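Local coordinates for protein FAD-dependent pyridine nucleotide-disulphide oxidoreductase (Desulfovibrio vulgaris, PDB 3IWA) that probably uses FAD to carry electrons between a reduced pyridine nucleotide and a disulphide or related acceptor, as its oxidoreductase family does, at residues A[211-217]-A[344-348]; A[280-284]-A[321-325]; A[336-340]-A[350-354]; A[392-397]-A[457-461]. One frame throughout, in Å; residues are numbered along the deposited sequence.

Contact 1. Residues A[211-217]-A[344-348]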
loop_
_atom_site.group_PDB
_atom_site.type_symbol
_atom_site.label_atom_id
_atom_site.label_comp_id
_atom_site.label_asym_id
_atom_site.label_seq_id
_atom_site.Cartn_x
_atom_site.Cartn_y
_atom_site.Cartn_z
ATOM N N ASP A 211 -10.797 17.912 -14.590
ATOM C CA ASP A 211 -10.027 18.660 -13.633
ATOM C C ASP A 211 -9.271 19.749 -14.374
ATOM O O ASP A 211 -9.247 20.880 -13.909
ATOM C CB ASP A 211 -9.083 17.762 -12.821
ATOM C CG ASP A 211 -8.374 18.522 -11.683
ATOM O OD1 ASP A 211 -7.422 19.268 -11.977
ATOM O OD2 ASP A 211 -8.741 18.389 -10.493
ATOM N N LEU A 212 -8.686 19.436 -15.533
ATOM C CA LEU A 212 -7.923 20.452 -16.271
ATOM C C LEU A 212 -8.838 21.552 -16.869
ATOM O O LEU A 212 -8.561 22.737 -16.734
ATOM C CB LEU A 212 -7.071 19.832 -17.380
ATOM C CG LEU A 212 -6.018 18.767 -17.041
ATOM C CD1 LEU A 212 -5.188 18.566 -18.269
ATOM C CD2 LEU A 212 -5.133 19.132 -15.853
ATOM N N GLU A 213 -9.906 21.145 -17.542
ATOM C CA GLU A 213 -10.766 22.084 -18.230
ATOM C C GLU A 213 -11.531 23.028 -17.310
ATOM O O GLU A 213 -11.826 24.158 -17.691
ATOM C CB GLU A 213 -11.745 21.350 -19.107
ATOM C CG GLU A 213 -11.086 20.641 -20.240
ATOM C CD GLU A 213 -12.030 19.693 -20.920
ATOM O OE1 GLU A 213 -12.961 19.220 -20.230
ATOM O OE2 GLU A 213 -11.840 19.420 -22.130
ATOM N N LYS A 214 -11.838 22.577 -16.104
ATOM C CA LYS A 214 -12.595 23.400 -15.194
ATOM C C LYS A 214 -11.680 24.383 -14.463
ATOM O O LYS A 214 -12.149 25.355 -13.853
ATOM C CB LYS A 214 -13.437 22.535 -14.258
ATOM C CG LYS A 214 -13.067 22.505 -12.796
ATOM C CD LYS A 214 -14.082 21.599 -12.044
ATOM C CE LYS A 214 -14.175 21.861 -10.544
ATOM N NZ LYS A 214 -14.407 20.556 -9.799
ATOM N N ASN A 215 -10.375 24.146 -14.538
ATOM C CA ASN A 215 -9.415 25.128 -14.045
ATOM C C ASN A 215 -8.702 25.822 -15.221
ATOM O O ASN A 215 -7.543 26.196 -15.114
ATOM C CB ASN A 215 -8.431 24.478 -13.051
ATOM C CG ASN A 215 -9.122 23.989 -11.775
ATOM O OD1 ASN A 215 -9.012 24.605 -10.707
ATOM N ND2 ASN A 215 -9.837 22.881 -11.882
ATOM N N ASP A 216 -9.418 25.955 -16.341
ATOM C CA ASP A 216 -9.031 26.812 -17.472
ATOM C C ASP A 216 -7.931 26.288 -18.398
ATOM O O ASP A 216 -7.481 27.013 -19.291
ATOM C CB ASP A 216 -8.598 28.199 -16.986
ATOM C CG ASP A 216 -9.711 28.962 -16.313
ATOM O OD1 ASP A 216 -10.868 28.496 -16.274
ATOM O OD2 ASP A 216 -9.421 30.074 -15.840
ATOM N N VAL A 217 -7.476 25.061 -18.195
ATOM C CA VAL A 217 -6.594 24.457 -19.167
ATOM C C VAL A 217 -7.479 23.916 -20.281
ATOM O O VAL A 217 -8.386 23.133 -20.035
ATOM C CB VAL A 217 -5.732 23.353 -18.560
ATOM C CG1 VAL A 217 -4.957 22.662 -19.628
ATOM C CG2 VAL A 217 -4.819 23.940 -17.523
ATOM N N LEU A 344 -3.297 16.983 -9.760
ATOM C CA LEU A 344 -3.914 17.963 -10.663
ATOM C C LEU A 344 -4.476 19.113 -9.810
ATOM O O LEU A 344 -4.037 19.321 -8.688
ATOM C CB LEU A 344 -4.970 17.310 -11.590
ATOM C CG LEU A 344 -4.510 16.121 -12.441
ATOM C CD1 LEU A 344 -5.664 15.490 -13.161
ATOM C CD2 LEU A 344 -3.463 16.555 -13.419
ATOM N N PHE A 345 -5.416 19.888 -10.319
ATOM C CA PHE A 345 -5.851 21.072 -9.574
ATOM C C PHE A 345 -6.540 20.666 -8.288
ATOM O O PHE A 345 -6.125 21.067 -7.216
ATOM C CB PHE A 345 -6.727 21.962 -10.436
ATOM C CG PHE A 345 -5.958 22.657 -11.509
ATOM C CD1 PHE A 345 -5.314 23.849 -11.246
ATOM C CD2 PHE A 345 -5.832 22.089 -12.761
ATOM C CE1 PHE A 345 -4.570 24.499 -12.236
ATOM C CE2 PHE A 345 -5.102 22.713 -13.764
ATOM C CZ PHE A 345 -4.467 23.930 -13.506
ATOM N N GLU A 346 -7.562 19.833 -8.402
ATOM C CA GLU A 346 -8.318 19.359 -7.234
ATOM C C GLU A 346 -8.183 17.841 -7.024
ATOM O O GLU A 346 -8.051 17.382 -5.899
ATOM C CB GLU A 346 -9.793 19.760 -7.364
ATOM C CG GLU A 346 -10.019 21.282 -7.463
ATOM C CD GLU A 346 -11.150 21.632 -8.420
ATOM O OE1 GLU A 346 -12.224 20.985 -8.317
ATOM O OE2 GLU A 346 -10.971 22.539 -9.271
ATOM N N GLY A 347 -8.188 17.060 -8.089
ATOM C CA GLY A 347 -8.026 15.618 -7.932
ATOM C C GLY A 347 -6.588 15.169 -8.055
ATOM O O GLY A 347 -5.717 15.944 -8.425
ATOM N N SER A 348 -6.372 13.900 -7.729
ATOM C CA SER A 348 -5.131 13.197 -7.934
ATOM C C SER A 348 -5.451 11.937 -8.669
ATOM O O SER A 348 -6.495 11.372 -8.461
ATOM C CB SER A 348 -4.512 12.826 -6.610
ATOM O OG SER A 348 -3.969 13.980 -6.004
#
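A mixed, partly buried contact, in which D211 gathers three backbone N-H groups, joins the end of helix 202-214 to L344-S348, the turn between strands 340-343 and 348-353. With CG anti to its own N (chi1 -173°), D211 sends its carboxylate toward the N-H groups of the turn. OD1 of D211 accepts from F345 N at 2.7 Å on the syn side, somewhat out of plane. D211 OD2 is gripped twice, by E346 N at 2.8 Å through the syn lone pair and by G347 N, also at 2.8 Å but from above the carboxylate plane. Helix 202-214 leads into strand 218-220 of a parallel sheet, probably the pyridine-nucleotide-binding part as in relatives, and the hairpin belongs to the dimerisation domain. A Schellman motif with D216 as C-prime residue ends the helix; just before it, N215 lies over F345, its amide plane only 5° from that of the ring and its CB 3.5 Å from the ring centroid. V217 CG2 and L212 CD2 reach F345 CE2 at 4.0 Å and 4.1 Å. V176 and D180 of helix 169-182 also touch this ring. The bend of E346 at chi2 brings its carboxylate back toward the helix, where OE1 forms a salt bridge with K214 NZ at 2.7 Å and OE2 receives N215 ND2 at 2.9 Å. The same N215 ND2 also donates to D211 O, which fixes the turn of the amide.

Contact 2. Residues A[280-284]-A[321-325]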
loop_
_atom_site.group_PDB
_atom_site.type_symbol
_atom_site.label_atom_id
_atom_site.label_comp_id
_atom_site.label_asym_id
_atom_site.label_seq_id
_atom_site.Cartn_x
_atom_site.Cartn_y
_atom_site.Cartn_z
ATOM N N THR A 280 20.071 -7.689 -13.892
ATOM C CA THR A 280 19.411 -7.197 -12.700
ATOM C C THR A 280 20.376 -6.544 -11.751
ATOM O O THR A 280 19.939 -5.880 -10.829
ATOM C CB THR A 280 18.669 -8.290 -11.939
ATOM O OG1 THR A 280 19.627 -9.219 -11.487
ATOM C CG2 THR A 280 17.664 -8.985 -12.831
ATOM N N ARG A 281 21.678 -6.721 -11.975
ATOM C CA ARG A 281 22.700 -5.986 -11.208
ATOM C C ARG A 281 22.976 -4.587 -11.798
ATOM O O ARG A 281 23.822 -3.851 -11.292
ATOM C CB ARG A 281 24.011 -6.785 -11.151
ATOM C CG ARG A 281 24.095 -7.823 -10.077
ATOM C CD ARG A 281 23.309 -9.075 -10.411
ATOM N NE ARG A 281 23.379 -10.039 -9.306
ATOM C CZ ARG A 281 22.684 -11.184 -9.253
ATOM N NH1 ARG A 281 21.879 -11.535 -10.251
ATOM N NH2 ARG A 281 22.800 -11.994 -8.202
ATOM N N MET A 282 22.244 -4.264 -12.869
ATOM C CA MET A 282 22.365 -3.044 -13.669
ATOM C C MET A 282 23.625 -2.987 -14.545
ATOM O O MET A 282 24.008 -1.917 -15.015
ATOM C CB MET A 282 22.174 -1.779 -12.818
ATOM C CG MET A 282 20.839 -1.733 -12.004
ATOM S SD MET A 282 19.270 -2.001 -12.874
ATOM C CE MET A 282 19.266 -0.531 -13.902
ATOM N N ARG A 283 24.214 -4.148 -14.824
ATOM C CA ARG A 283 25.352 -4.288 -15.724
ATOM C C ARG A 283 24.928 -4.384 -17.168
ATOM O O ARG A 283 24.065 -5.177 -17.493
ATOM C CB ARG A 283 26.140 -5.575 -15.431
ATOM C CG ARG A 283 26.912 -5.577 -14.123
ATOM C CD ARG A 283 27.917 -6.729 -14.049
ATOM N NE ARG A 283 28.886 -6.450 -12.994
ATOM C CZ ARG A 283 28.738 -6.802 -11.717
ATOM N NH1 ARG A 283 29.660 -6.448 -10.822
ATOM N NH2 ARG A 283 27.666 -7.488 -11.331
ATOM N N THR A 284 25.597 -3.632 -18.040
ATOM C CA THR A 284 25.392 -3.735 -19.492
ATOM C C THR A 284 26.029 -5.021 -20.044
ATOM O O THR A 284 26.445 -5.874 -19.305
ATOM C CB THR A 284 26.010 -2.521 -20.212
ATOM O OG1 THR A 284 27.430 -2.556 -20.085
ATOM C CG2 THR A 284 25.527 -1.229 -19.609
ATOM N N VAL A 321 21.612 0.595 -6.087
ATOM C CA VAL A 321 22.091 -0.725 -6.483
ATOM C C VAL A 321 23.369 -0.576 -7.292
ATOM O O VAL A 321 24.292 -1.357 -7.080
ATOM C CB VAL A 321 21.020 -1.514 -7.281
ATOM C CG1 VAL A 321 21.598 -2.725 -8.028
ATOM C CG2 VAL A 321 19.844 -1.932 -6.342
ATOM N N ILE A 322 23.456 0.426 -8.187
ATOM C CA ILE A 322 24.667 0.556 -8.967
ATOM C C ILE A 322 25.829 0.918 -8.014
ATOM O O ILE A 322 26.904 0.345 -8.084
ATOM C CB ILE A 322 24.559 1.568 -10.140
ATOM C CG1 ILE A 322 23.568 1.061 -11.195
ATOM C CG2 ILE A 322 25.982 1.828 -10.714
ATOM C CD1 ILE A 322 23.085 2.106 -12.209
ATOM N N GLY A 323 25.585 1.819 -7.086
ATOM C CA GLY A 323 26.578 2.176 -6.052
ATOM C C GLY A 323 27.205 1.022 -5.283
ATOM O O GLY A 323 28.432 0.938 -5.114
ATOM N N THR A 324 26.344 0.128 -4.829
ATOM C CA THR A 324 26.699 -1.063 -4.077
ATOM C C THR A 324 27.461 -2.049 -4.940
ATOM O O THR A 324 28.442 -2.675 -4.486
ATOM C CB THR A 324 25.369 -1.679 -3.507
ATOM O OG1 THR A 324 24.782 -0.731 -2.613
ATOM C CG2 THR A 324 25.572 -3.000 -2.777
ATOM N N ASN A 325 27.022 -2.213 -6.187
ATOM C CA ASN A 325 27.690 -3.140 -7.076
ATOM C C ASN A 325 29.047 -2.606 -7.586
ATOM O O ASN A 325 29.901 -3.402 -7.871
ATOM C CB ASN A 325 26.766 -3.566 -8.221
ATOM C CG ASN A 325 25.592 -4.380 -7.717
ATOM O OD1 ASN A 325 25.644 -4.849 -6.580
ATOM N ND2 ASN A 325 24.536 -4.567 -8.549
#
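N325 turns its flat amide so that the backbone O of R281 lies at its edge, only 2° out of the amide plane, while CB and CG of R281 lie obliquely to one side of that plane, near ND2. N325 ND2 donates to R281 O at 2.9 Å with an angle of 154° at the hydrogen, and R281 CB comes within 3.5 Å of the same nitrogen. A second acceptor, A331 O, also binds ND2, and F290 of strand 289-291 touches the asparagine side chain. The guanidinium of R281 is tilted 29° from the amide but leads away, its NE paired with D330. R283 likewise spends its NE elsewhere, on P287 O.

Beside the amide the contact turns apolar. M282, at positive phi, points its CB at the helix and meets I322 CG1 at 3.6 Å; its CG passes V321 CG1 at 4.2 Å, and the bends at chi2 and chi3 carry the sulphur off. The loop precedes the edge strand 289-291 of the parallel sheet that, as in related flavoproteins, probably belongs to the FAD domain, and helix 314-326 packs against it. I322 also reaches L14 and A18 of helix 14-25, and V321 meets E430 of the second subunit.

The R281 carbonyl is thus bonded by an amide nitrogen that serves two loop carbonyls at once, which fixes the rotation of N325 and ties both loops to one helix.

Contact 3. Residues A[336-340]-A[350-354]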
loop_
_atom_site.group_PDB
_atom_site.type_symbol
_atom_site.label_atom_id
_atom_site.label_comp_id
_atom_site.label_asym_id
_atom_site.label_seq_id
_atom_site.Cartn_x
_atom_site.Cartn_y
_atom_site.Cartn_z
ATOM N N ALA A 336 10.364 -3.428 -13.164
ATOM C CA ALA A 336 9.350 -2.505 -12.711
ATOM C C ALA A 336 7.959 -2.917 -13.174
ATOM O O ALA A 336 7.810 -3.712 -14.131
ATOM C CB ALA A 336 9.673 -1.117 -13.180
ATOM N N VAL A 337 6.955 -2.389 -12.465
ATOM C CA VAL A 337 5.580 -2.454 -12.906
ATOM C C VAL A 337 4.990 -1.102 -13.322
ATOM O O VAL A 337 3.893 -1.080 -13.863
ATOM C CB VAL A 337 4.663 -3.125 -11.841
ATOM C CG1 VAL A 337 5.187 -4.535 -11.515
ATOM C CG2 VAL A 337 4.533 -2.267 -10.600
ATOM N N GLY A 338 5.676 0.007 -13.076
ATOM C CA GLY A 338 5.211 1.308 -13.591
ATOM C C GLY A 338 4.273 2.143 -12.706
ATOM O O GLY A 338 3.411 2.853 -13.190
ATOM N N SER A 339 4.448 2.069 -11.404
ATOM C CA SER A 339 3.687 2.878 -10.490
ATOM C C SER A 339 3.842 4.368 -10.768
ATOM O O SER A 339 4.921 4.822 -11.087
ATOM C CB SER A 339 4.178 2.577 -9.083
ATOM O OG SER A 339 4.138 1.191 -8.853
ATOM N N TRP A 340 2.788 5.140 -10.594
ATOM C CA TRP A 340 2.849 6.572 -10.897
ATOM C C TRP A 340 1.764 7.302 -10.114
ATOM O O TRP A 340 0.808 6.700 -9.657
ATOM C CB TRP A 340 2.673 6.834 -12.409
ATOM C CG TRP A 340 1.356 6.324 -12.943
ATOM C CD1 TRP A 340 1.090 5.072 -13.381
ATOM C CD2 TRP A 340 0.117 7.046 -13.025
ATOM N NE1 TRP A 340 -0.244 4.969 -13.753
ATOM C CE2 TRP A 340 -0.858 6.162 -13.496
ATOM C CE3 TRP A 340 -0.274 8.340 -12.679
ATOM C CZ2 TRP A 340 -2.195 6.560 -13.706
ATOM C CZ3 TRP A 340 -1.586 8.716 -12.880
ATOM C CH2 TRP A 340 -2.521 7.838 -13.411
ATOM N N SER A 350 -3.612 8.082 -9.853
ATOM C CA SER A 350 -2.504 7.188 -9.525
ATOM C C SER A 350 -2.761 5.806 -10.074
ATOM O O SER A 350 -3.886 5.478 -10.358
ATOM C CB SER A 350 -2.293 7.147 -8.010
ATOM O OG SER A 350 -1.095 6.465 -7.730
ATOM N N GLY A 351 -1.711 5.008 -10.247
ATOM C CA GLY A 351 -1.822 3.670 -10.880
ATOM C C GLY A 351 -0.517 2.850 -10.976
ATOM O O GLY A 351 0.522 3.266 -10.518
ATOM N N ALA A 352 -0.602 1.672 -11.555
ATOM C CA ALA A 352 0.528 0.766 -11.687
ATOM C C ALA A 352 0.125 -0.304 -12.647
ATOM O O ALA A 352 -1.024 -0.651 -12.690
ATOM C CB ALA A 352 0.935 0.139 -10.345
ATOM N N GLY A 353 1.076 -0.827 -13.400
ATOM C CA GLY A 353 0.808 -1.899 -14.308
ATOM C C GLY A 353 0.074 -1.379 -15.544
ATOM O O GLY A 353 0.150 -0.191 -15.891
ATOM N N LEU A 354 -0.668 -2.278 -16.172
ATOM C CA LEU A 354 -1.332 -1.990 -17.433
ATOM C C LEU A 354 -2.707 -1.386 -17.274
ATOM O O LEU A 354 -3.433 -1.693 -16.327
ATOM C CB LEU A 354 -1.476 -3.262 -18.241
ATOM C CG LEU A 354 -0.207 -4.060 -18.441
ATOM C CD1 LEU A 354 -0.523 -5.374 -19.132
ATOM C CD2 LEU A 354 0.792 -3.228 -19.215
HETATM O O HOH W 1 -1.417 2.574 -14.941
#
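S350 and W340 meet where the two strands of a beta hairpin, 340-343 and 348-353, begin to separate at its open end, on the edge of the antiparallel sheet of the dimerisation domain. S350 has OG anti to its backbone N (chi1 -170°), which carries the hydroxyl across to W340 O, 2.7 Å away. This carbonyl is held twice, for G351 N also donates to W340 O at 3.1 Å. G351 returns the bond, its O accepting from W340 N at 2.9 Å, so the two residues form an antiparallel hydrogen-bonded pair. The same carbonyl oxygen receives a CA-H...O contact from S339.

G351 carries no side chain, and the indole of W340 takes the place one would fill: its CG sits between backbone N and carbonyl carbon (chi1 60°), folding the ring flat over the strand with G351 N 3.6 Å above its plane, over the centre. F199 meets this ring edge-to-face from elsewhere in the chain. A352 next sets its CB 3.7 Å from S339 OG, though the hydroxyl itself is bonded to E436 O of the second subunit. The carboxylate of that E436 accepts from V337 N and G338 N, so the loop before the strand is held by the partner chain. G353, at positive phi, turns the strand aside and gives its N to V337 O at 2.9 Å, from above the carbonyl plane. At the edge of the indole a water accepts from W340 NE1 at 2.9 Å and donates a weak bond to G353 O.

Contact 4. Residues A[392-397]-A[457-461]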
loop_
_atom_site.group_PDB
_atom_site.type_symbol
_atom_site.label_atom_id
_atom_site.label_comp_id
_atom_site.label_asym_id
_atom_site.label_seq_id
_atom_site.Cartn_x
_atom_site.Cartn_y
_atom_site.Cartn_z
ATOM N N VAL A 392 -7.883 -6.976 -15.304
ATOM C CA VAL A 392 -7.839 -8.404 -14.987
ATOM C C VAL A 392 -7.749 -9.244 -16.247
ATOM O O VAL A 392 -8.489 -9.016 -17.204
ATOM C CB VAL A 392 -9.124 -8.809 -14.228
ATOM C CG1 VAL A 392 -9.141 -10.295 -13.964
ATOM C CG2 VAL A 392 -9.253 -8.013 -12.943
ATOM N N ASP A 393 -6.878 -10.244 -16.248
ATOM C CA ASP A 393 -6.847 -11.170 -17.336
ATOM C C ASP A 393 -7.918 -12.246 -17.144
ATOM O O ASP A 393 -7.866 -12.962 -16.165
ATOM C CB ASP A 393 -5.494 -11.863 -17.408
ATOM C CG ASP A 393 -5.379 -12.786 -18.621
ATOM O OD1 ASP A 393 -5.838 -12.362 -19.694
ATOM O OD2 ASP A 393 -4.821 -13.898 -18.503
ATOM N N ARG A 394 -8.844 -12.393 -18.088
ATOM C CA ARG A 394 -9.921 -13.397 -17.954
ATOM C C ARG A 394 -9.477 -14.828 -17.663
ATOM O O ARG A 394 -9.869 -15.390 -16.645
ATOM C CB ARG A 394 -10.871 -13.396 -19.157
ATOM C CG ARG A 394 -12.105 -12.516 -18.984
ATOM C CD ARG A 394 -13.247 -12.892 -19.954
ATOM N NE ARG A 394 -13.989 -11.689 -20.332
ATOM C CZ ARG A 394 -15.087 -11.224 -19.718
ATOM N NH1 ARG A 394 -15.640 -11.867 -18.682
ATOM N NH2 ARG A 394 -15.659 -10.096 -20.164
ATOM N N PRO A 395 -8.671 -15.432 -18.543
ATOM C CA PRO A 395 -8.347 -16.854 -18.332
ATOM C C PRO A 395 -7.485 -17.235 -17.132
ATOM O O PRO A 395 -7.555 -18.376 -16.654
ATOM C CB PRO A 395 -7.601 -17.259 -19.613
ATOM C CG PRO A 395 -7.466 -16.002 -20.453
ATOM C CD PRO A 395 -8.424 -14.995 -19.926
ATOM N N THR A 396 -6.624 -16.342 -16.685
ATOM C CA THR A 396 -5.737 -16.648 -15.549
ATOM C C THR A 396 -6.281 -16.068 -14.247
ATOM O O THR A 396 -5.867 -16.459 -13.174
ATOM C CB THR A 396 -4.374 -16.026 -15.779
ATOM O OG1 THR A 396 -4.539 -14.605 -15.955
ATOM C CG2 THR A 396 -3.710 -16.650 -17.030
ATOM N N ARG A 397 -7.193 -15.113 -14.380
ATOM C CA ARG A 397 -7.647 -14.277 -13.291
ATOM C C ARG A 397 -6.514 -13.390 -12.721
ATOM O O ARG A 397 -6.614 -12.930 -11.608
ATOM C CB ARG A 397 -8.300 -15.118 -12.183
ATOM C CG ARG A 397 -9.463 -15.973 -12.643
ATOM C CD ARG A 397 -9.997 -16.899 -11.498
ATOM N NE ARG A 397 -10.794 -16.178 -10.498
ATOM C CZ ARG A 397 -12.091 -15.869 -10.620
ATOM N NH1 ARG A 397 -12.794 -16.187 -11.716
ATOM N NH2 ARG A 397 -12.709 -15.222 -9.646
ATOM N N ALA A 457 -14.723 -7.861 -9.520
ATOM C CA ALA A 457 -14.022 -8.547 -10.608
ATOM C C ALA A 457 -14.245 -10.078 -10.651
ATOM O O ALA A 457 -14.302 -10.704 -11.719
ATOM C CB ALA A 457 -12.534 -8.243 -10.503
ATOM N N ASP A 458 -14.273 -10.702 -9.482
ATOM C CA ASP A 458 -14.604 -12.121 -9.386
ATOM C C ASP A 458 -16.060 -12.328 -9.850
ATOM O O ASP A 458 -16.348 -13.280 -10.561
ATOM C CB ASP A 458 -14.393 -12.607 -7.950
ATOM C CG ASP A 458 -14.957 -13.995 -7.693
ATOM O OD1 ASP A 458 -14.910 -14.882 -8.557
ATOM O OD2 ASP A 458 -15.420 -14.199 -6.579
ATOM N N ASN A 459 -16.945 -11.411 -9.467
ATOM C CA ASN A 459 -18.315 -11.401 -9.976
ATOM C C ASN A 459 -18.424 -11.153 -11.509
ATOM O O ASN A 459 -19.135 -11.891 -12.227
ATOM C CB ASN A 459 -19.163 -10.368 -9.208
ATOM C CG ASN A 459 -19.443 -10.789 -7.773
ATOM O OD1 ASN A 459 -19.183 -11.925 -7.382
ATOM N ND2 ASN A 459 -19.935 -9.861 -6.980
ATOM N N VAL A 460 -17.734 -10.121 -12.017
ATOM C CA VAL A 460 -17.733 -9.882 -13.472
ATOM C C VAL A 460 -17.210 -11.128 -14.188
ATOM O O VAL A 460 -17.838 -11.587 -15.118
ATOM C CB VAL A 460 -16.961 -8.622 -13.899
ATOM C CG1 VAL A 460 -16.752 -8.614 -15.437
ATOM C CG2 VAL A 460 -17.680 -7.382 -13.448
ATOM N N LEU A 461 -16.119 -11.727 -13.730
ATOM C CA LEU A 461 -15.612 -12.960 -14.381
ATOM C C LEU A 461 -16.505 -14.232 -14.278
ATOM O O LEU A 461 -16.290 -15.210 -15.003
ATOM C CB LEU A 461 -14.195 -13.301 -13.880
ATOM C CG LEU A 461 -13.029 -12.319 -14.147
ATOM C CD1 LEU A 461 -11.718 -12.828 -13.542
ATOM C CD2 LEU A 461 -12.850 -12.059 -15.627
#
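L461 reaches from helix 449-461 into the bend 392-397. Its CB comes first, 3.9 Å from NH1 of R397. CG is the branch point; chi1 of -63° puts it anti to the carbonyl carbon, and from there, with chi2 near 180°, the two methyls diverge to different residues. CD1 of L461 goes inward to V392 CG1 at 3.6 Å and also lies 4.0 Å above the guanidinium plane of R397, offset toward the rim. CD2 of L461 turns to the aliphatic part of R394, touching its CG at 3.5 Å. The two arginines thus flank the leucine, R394 with its chain and R397 with its guanidinium.

R397, at positive phi in the turn between strands 386-393 and 399-406, bends at chi3 to bring NH2 to D458 OD1. The pair is a salt bridge, but its modelled length of 2.5 Å is very short and best treated as doubtful. The guanidinium and carboxylate planes stand 80° apart, while D458 OD2 forms a second salt bridge with R320 of the second subunit. One helical turn before L461, A457 CB packs on V392 CG2 at 4.1 Å. Helix 449-461 packs here on strands 366-372 and 386-393 of the antiparallel sheet: V367 of strand 366-372 touches both V460 and L461, V369 touches A457, and V429 of helix 429-433 fits against V392, A457 and L461.

In the fold
Contacts 1 and 3 hold the same hairpin at its two ends: contact 1 ties the turn to a helix of another domain through a buried carboxylate and surface charges, contact 3 closes the open end with backbone bonds and an indole. Contacts 3 and 4 reach the same antiparallel sheet, their centres 19 Å apart, and both touch the second subunit. Contact 3, nearest the chain's centre, is buried, whereas contact 4 is partly exposed, an apolar patch bordered by arginines. Contact 2, also buried, lies beside a different, parallel sheet; its centre is about 40 Å from that of contact 1, on the opposite side of the chain's centre, and it joins loop and helix with one amide and apolar side chains.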